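PDB 4PF1: peptidase S15/CocE/NonD from Thaumarchaeota archaeon SCGC AB-539-E09, which acts as an aminopeptidase, a serine peptidase of the S15 family with an alpha/beta-hydrolase fold that probably trims peptides from their amino-terminal end. Local coordinates for residues 66-71 with 212-217; 105-110 with 129-134. One frame throughout, in Å; residues are numbered along the deposited sequence.

Contact 1 (66-71 with 212-217)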
loop_
_atom_site.group_PDB
_atom_site.type_symbol
_atom_site.label_atom_id
_atom_site.label_comp_id
_atom_site.label_asym_id
_atom_site.label_seq_id
_atom_site.Cartn_x
_atom_site.Cartn_y
_atom_site.Cartn_z
ATOM N N ARG A 66 -2.568 -23.270 28.662
ATOM C CA ARG A 66 -2.122 -22.594 29.882
ATOM C C ARG A 66 -1.129 -21.504 29.484
ATOM O O ARG A 66 -0.103 -21.799 28.867
ATOM C CB ARG A 66 -1.535 -23.616 30.873
ATOM C CG ARG A 66 -2.499 -24.795 31.133
ATOM C CD ARG A 66 -2.080 -25.702 32.272
ATOM N NE ARG A 66 -2.088 -25.000 33.553
ATOM C CZ ARG A 66 -0.993 -24.621 34.203
ATOM N NH1 ARG A 66 -1.088 -23.955 35.340
ATOM N NH2 ARG A 66 0.208 -24.905 33.713
ATOM N N THR A 67 -1.488 -20.233 29.750
ATOM C CA THR A 67 -0.759 -19.076 29.233
ATOM C C THR A 67 -0.302 -18.035 30.280
ATOM O O THR A 67 -1.074 -17.673 31.170
ATOM C CB THR A 67 -1.666 -18.355 28.177
ATOM O OG1 THR A 67 -0.977 -17.245 27.601
ATOM C CG2 THR A 67 -3.018 -17.889 28.751
ATOM N N PRO A 68 0.886 -17.409 30.068
ATOM C CA PRO A 68 1.265 -16.257 30.899
ATOM C C PRO A 68 0.907 -14.935 30.177
ATOM O O PRO A 68 1.437 -13.880 30.534
ATOM C CB PRO A 68 2.777 -16.425 31.013
ATOM C CG PRO A 68 3.171 -17.005 29.645
ATOM C CD PRO A 68 1.937 -17.693 29.062
ATOM N N TYR A 69 0.045 -15.004 29.119
ATOM C CA TYR A 69 -0.275 -13.850 28.268
ATOM C C TYR A 69 -1.750 -13.417 28.313
ATOM O O TYR A 69 -2.295 -13.008 27.281
ATOM C CB TYR A 69 0.147 -14.119 26.804
ATOM C CG TYR A 69 1.585 -14.565 26.647
ATOM C CD1 TYR A 69 2.637 -13.767 27.090
ATOM C CD2 TYR A 69 1.899 -15.770 26.025
ATOM C CE1 TYR A 69 3.961 -14.177 26.959
ATOM C CE2 TYR A 69 3.220 -16.193 25.892
ATOM C CZ TYR A 69 4.249 -15.389 26.355
ATOM O OH TYR A 69 5.555 -15.794 26.223
ATOM N N HIS A 70 -2.367 -13.426 29.515
ATOM C CA HIS A 70 -3.732 -12.926 29.765
ATOM C C HIS A 70 -4.810 -13.800 29.091
ATOM O O HIS A 70 -5.264 -13.486 27.988
ATOM C CB HIS A 70 -3.856 -11.449 29.302
ATOM C CG HIS A 70 -4.861 -10.627 30.045
ATOM N ND1 HIS A 70 -5.676 -11.175 31.021
ATOM C CD2 HIS A 70 -5.125 -9.305 29.946
ATOM C CE1 HIS A 70 -6.419 -10.176 31.467
ATOM N NE2 HIS A 70 -6.120 -9.032 30.854
ATOM N N ALA A 71 -5.252 -14.865 29.795
ATOM C CA ALA A 71 -6.286 -15.800 29.328
ATOM C C ALA A 71 -7.570 -15.074 28.902
ATOM O O ALA A 71 -8.200 -15.484 27.928
ATOM C CB ALA A 71 -6.603 -16.815 30.417
ATOM N N TYR A 212 11.175 -7.629 31.532
ATOM C CA TYR A 212 10.642 -6.398 32.120
ATOM C C TYR A 212 9.115 -6.395 32.084
ATOM O O TYR A 212 8.491 -6.227 33.119
ATOM C CB TYR A 212 11.193 -5.172 31.366
ATOM C CG TYR A 212 10.921 -3.843 32.039
ATOM C CD1 TYR A 212 9.745 -3.141 31.790
ATOM C CD2 TYR A 212 11.875 -3.248 32.859
ATOM C CE1 TYR A 212 9.506 -1.898 32.376
ATOM C CE2 TYR A 212 11.653 -2.000 33.443
ATOM C CZ TYR A 212 10.466 -1.330 33.200
ATOM O OH TYR A 212 10.239 -0.104 33.779
ATOM N N ASN A 213 8.519 -6.587 30.888
ATOM C CA ASN A 213 7.069 -6.565 30.677
ATOM C C ASN A 213 6.342 -7.660 31.461
ATOM O O ASN A 213 5.368 -7.365 32.149
ATOM C CB ASN A 213 6.743 -6.681 29.171
ATOM C CG ASN A 213 7.145 -5.470 28.365
ATOM O OD1 ASN A 213 7.260 -4.361 28.883
ATOM N ND2 ASN A 213 7.375 -5.657 27.073
ATOM N N GLN A 214 6.823 -8.903 31.384
ATOM C CA GLN A 214 6.196 -10.042 32.058
ATOM C C GLN A 214 6.490 -10.106 33.570
ATOM O O GLN A 214 5.780 -10.823 34.284
ATOM C CB GLN A 214 6.651 -11.370 31.406
ATOM C CG GLN A 214 6.215 -11.553 29.944
ATOM C CD GLN A 214 4.725 -11.739 29.792
ATOM O OE1 GLN A 214 4.032 -10.896 29.226
ATOM N NE2 GLN A 214 4.204 -12.853 30.280
ATOM N N GLU A 215 7.548 -9.417 34.065
ATOM C CA GLU A 215 7.910 -9.570 35.483
ATOM C C GLU A 215 7.963 -8.279 36.320
ATOM O O GLU A 215 8.161 -8.382 37.537
ATOM C CB GLU A 215 9.234 -10.316 35.627
ATOM C CG GLU A 215 9.199 -11.702 35.015
ATOM C CD GLU A 215 10.326 -12.610 35.444
ATOM O OE1 GLU A 215 11.379 -12.095 35.882
ATOM O OE2 GLU A 215 10.136 -13.844 35.386
ATOM N N ALA A 216 7.774 -7.084 35.720
ATOM C CA ALA A 216 7.741 -5.862 36.541
ATOM C C ALA A 216 6.492 -5.885 37.436
ATOM O O ALA A 216 6.586 -5.612 38.633
ATOM C CB ALA A 216 7.748 -4.617 35.662
ATOM N N THR A 217 5.339 -6.291 36.859
ATOM C CA THR A 217 4.064 -6.430 37.570
ATOM C C THR A 217 3.377 -7.751 37.203
ATOM O O THR A 217 3.687 -8.350 36.169
ATOM C CB THR A 217 3.122 -5.249 37.269
ATOM O OG1 THR A 217 2.977 -5.102 35.856
ATOM C CG2 THR A 217 3.578 -3.945 37.909
#

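Contact 2 (105-110 with 129-134)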
loop_
_atom_site.group_PDB
_atom_site.type_symbol
_atom_site.label_atom_id
_atom_site.label_comp_id
_atom_site.label_asym_id
_atom_site.label_seq_id
_atom_site.Cartn_x
_atom_site.Cartn_y
_atom_site.Cartn_z
ATOM N N ASP A 105 -4.813 -18.737 33.187
ATOM C CA ASP A 105 -3.645 -17.942 33.549
ATOM C C ASP A 105 -2.736 -18.816 34.399
ATOM O O ASP A 105 -3.205 -19.410 35.377
ATOM C CB ASP A 105 -4.045 -16.669 34.327
ATOM C CG ASP A 105 -4.717 -15.570 33.519
ATOM O OD1 ASP A 105 -4.279 -15.322 32.371
ATOM O OD2 ASP A 105 -5.612 -14.893 34.070
ATOM N N VAL A 106 -1.455 -18.955 34.005
ATOM C CA VAL A 106 -0.498 -19.744 34.788
ATOM C C VAL A 106 -0.284 -19.059 36.146
ATOM O O VAL A 106 -0.563 -17.862 36.281
ATOM C CB VAL A 106 0.853 -19.993 34.055
ATOM C CG1 VAL A 106 0.654 -20.795 32.771
ATOM C CG2 VAL A 106 1.596 -18.686 33.782
ATOM N N ARG A 107 0.198 -19.817 37.144
ATOM C CA ARG A 107 0.466 -19.314 38.492
ATOM C C ARG A 107 1.286 -18.015 38.457
ATOM O O ARG A 107 2.276 -17.921 37.721
ATOM C CB ARG A 107 1.200 -20.391 39.314
ATOM C CG ARG A 107 1.335 -20.085 40.802
ATOM C CD ARG A 107 2.109 -21.179 41.516
ATOM N NE ARG A 107 1.308 -22.396 41.689
ATOM C CZ ARG A 107 0.746 -22.763 42.836
ATOM N NH1 ARG A 107 0.033 -23.880 42.906
ATOM N NH2 ARG A 107 0.909 -22.027 43.927
ATOM N N GLY A 108 0.823 -17.021 39.207
ATOM C CA GLY A 108 1.491 -15.733 39.352
ATOM C C GLY A 108 1.276 -14.710 38.253
ATOM O O GLY A 108 1.855 -13.621 38.320
ATOM N N LYS A 109 0.453 -15.031 37.229
ATOM C CA LYS A 109 0.219 -14.102 36.124
ATOM C C LYS A 109 -1.231 -13.656 36.012
ATOM O O LYS A 109 -2.152 -14.466 36.156
ATOM C CB LYS A 109 0.684 -14.694 34.774
ATOM C CG LYS A 109 2.216 -14.701 34.560
ATOM C CD LYS A 109 2.909 -13.335 34.806
ATOM C CE LYS A 109 2.554 -12.278 33.778
ATOM N NZ LYS A 109 2.892 -10.918 34.255
ATOM N N TYR A 110 -1.413 -12.347 35.722
ATOM C CA TYR A 110 -2.678 -11.654 35.474
ATOM C C TYR A 110 -3.766 -11.952 36.529
ATOM O O TYR A 110 -3.703 -11.413 37.632
ATOM C CB TYR A 110 -3.187 -11.950 34.052
ATOM C CG TYR A 110 -2.384 -11.255 32.972
ATOM C CD1 TYR A 110 -2.697 -9.962 32.565
ATOM C CD2 TYR A 110 -1.299 -11.886 32.367
ATOM C CE1 TYR A 110 -1.957 -9.312 31.579
ATOM C CE2 TYR A 110 -0.560 -11.253 31.367
ATOM C CZ TYR A 110 -0.897 -9.967 30.973
ATOM O OH TYR A 110 -0.178 -9.336 29.990
ATOM N N THR A 129 8.919 -24.961 46.019
ATOM C CA THR A 129 7.607 -24.413 46.393
ATOM C C THR A 129 6.601 -25.519 46.732
ATOM O O THR A 129 5.660 -25.278 47.490
ATOM C CB THR A 129 7.057 -23.492 45.289
ATOM O OG1 THR A 129 6.710 -24.267 44.140
ATOM C CG2 THR A 129 8.030 -22.371 44.913
ATOM N N GLY A 130 6.802 -26.707 46.165
ATOM C CA GLY A 130 5.916 -27.848 46.366
ATOM C C GLY A 130 5.007 -28.114 45.181
ATOM O O GLY A 130 4.493 -29.226 45.032
ATOM N N THR A 131 4.801 -27.093 44.327
ATOM C CA THR A 131 3.962 -27.196 43.125
ATOM C C THR A 131 4.751 -26.813 41.874
ATOM O O THR A 131 5.770 -26.127 41.967
ATOM C CB THR A 131 2.703 -26.301 43.244
ATOM O OG1 THR A 131 3.097 -24.929 43.334
ATOM C CG2 THR A 131 1.798 -26.690 44.421
ATOM N N ASP A 132 4.274 -27.258 40.704
ATOM C CA ASP A 132 4.846 -26.918 39.402
ATOM C C ASP A 132 3.732 -26.928 38.350
ATOM O O ASP A 132 2.566 -27.136 38.705
ATOM C CB ASP A 132 6.025 -27.848 39.024
ATOM C CG ASP A 132 5.752 -29.337 39.117
ATOM O OD1 ASP A 132 4.738 -29.789 38.553
ATOM O OD2 ASP A 132 6.600 -30.060 39.676
ATOM N N HIS A 133 4.071 -26.682 37.071
ATOM C CA HIS A 133 3.072 -26.643 35.997
ATOM C C HIS A 133 2.338 -27.978 35.836
ATOM O O HIS A 133 1.153 -27.964 35.522
ATOM C CB HIS A 133 3.699 -26.221 34.666
ATOM C CG HIS A 133 3.948 -24.750 34.559
ATOM N ND1 HIS A 133 2.920 -23.862 34.297
ATOM C CD2 HIS A 133 5.106 -24.059 34.664
ATOM C CE1 HIS A 133 3.482 -22.665 34.259
ATOM N NE2 HIS A 133 4.796 -22.734 34.471
ATOM N N SER A 134 3.021 -29.122 36.081
ATOM C CA SER A 134 2.406 -30.448 35.957
ATOM C C SER A 134 1.390 -30.727 37.083
ATOM O O SER A 134 0.351 -31.329 36.813
ATOM C CB SER A 134 3.466 -31.547 35.910
ATOM O OG SER A 134 4.081 -31.772 37.165
#

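Contact 1 (66-71 with 212-217)
Pro68 and Gln214 bring the two backbones nearest, their CA atoms 8.0 Å apart, a distance that the long side chain of Gln214 spans, from the last part of a helix to a turn. Gln214 does so with a chain bent at CG (chi2 -69°), which carries its amide over to the turn. Its NE2 donates to Pro68 O at 3.0 Å in a nearly straight bond (158°); the oxygen lies in the plane of the glutamine amide, whereas the donor sits well above the carbonyl plane. The same amide also meets Tyr69: Gln214 OE1 lies in the ring plane beside CD1 of Tyr69, 3.8 Å away, and the two planes are turned 55° apart. Pro68 CG covers one face of that ring, over its centre.

This turn follows strand 60-67, at the place where alpha/beta-hydrolases commonly form part of the oxyanion hole, and Tyr69 lies near the probable Ser-His-Asp triad, with a bound glycerol close by. Helix 204-215 belongs to the mostly helical insertion between strands 178-184 and 287-292, so the glutamine ties this cap to the catalytic sheet. A leucine in place of Gln214 would probably leave Pro68 O without this donor and Asn220 ND2 without the acceptor OE1, weakening one of the links between turn and cap.

Within the turn, Thr67 OG1 accepts from Tyr69 N at 2.9 Å, an ST turn, and is also hydrogen-bonded to Glu163 OE2. The phenol end of Tyr69 is fixed by a hydrogen bond between its OH and that of Tyr210.

Contact 2 (105-110 with 129-134)
Val106 meets His133 by van der Waals contact alone. Its CG1 comes within 3.7 Å of His133 CE1, at the ring's edge and near its plane. The polar rim of the imidazole has another task, since His133 is paired through ND1 with Arg66.

Polar packing without a hydrogen bond joins Arg107 to Thr131. Thr131 OG1 sits over the centre of one guanidinium face, 3.2 Å from Arg107 CZ, where the in-plane N-H groups do not point at it. Extended through chi1 (-170°) and chi2, the arginine bends at its third torsion to turn that face to the threonine, while salt bridges from NH2 to Asp43 and from NH1 to Asp136 fix its rotation.

Hydrogen bonds within each segment shape the backbone. Lys109 N donates to Val106 O at 3.2 Å, closing a type II turn in which Gly108 takes the positive phi. Asp132 is the N-cap of helix 133-147, its OD1 accepting weakly from Ser134 N.

The turn that leaves strand 100-105 thus packs against His133 at the start of helix 133-147 and Thr131 in the loop before it, while Thr166 and Met169 of helix 162-169 lie against His133, and Val106 pairs through its backbone with Thr67, at the end of strand 60-67.

In the fold
Both contacts are buried, and both start where neighbouring parallel strands of the main sheet, 60-67 and 100-105, run out into turns. Contact 1 reaches from there to the helical cap, contact 2 to a helix packed on the sheet itself. Their chemistry differs accordingly: one directed hydrogen bond from a side-chain amide reaches the turn from the cap, whereas a valine methyl at an imidazole edge and a hydroxyl over a guanidinium face fill the space beside the sheet. Along the chain, contact 2 is nested within the loop that contact 1 closes. The two also touch: Ala71 N is 2.8 Å from Asp105 OD1, and Lys109 NZ is 2.9 Å from Gln214 O, both probable hydrogen bonds.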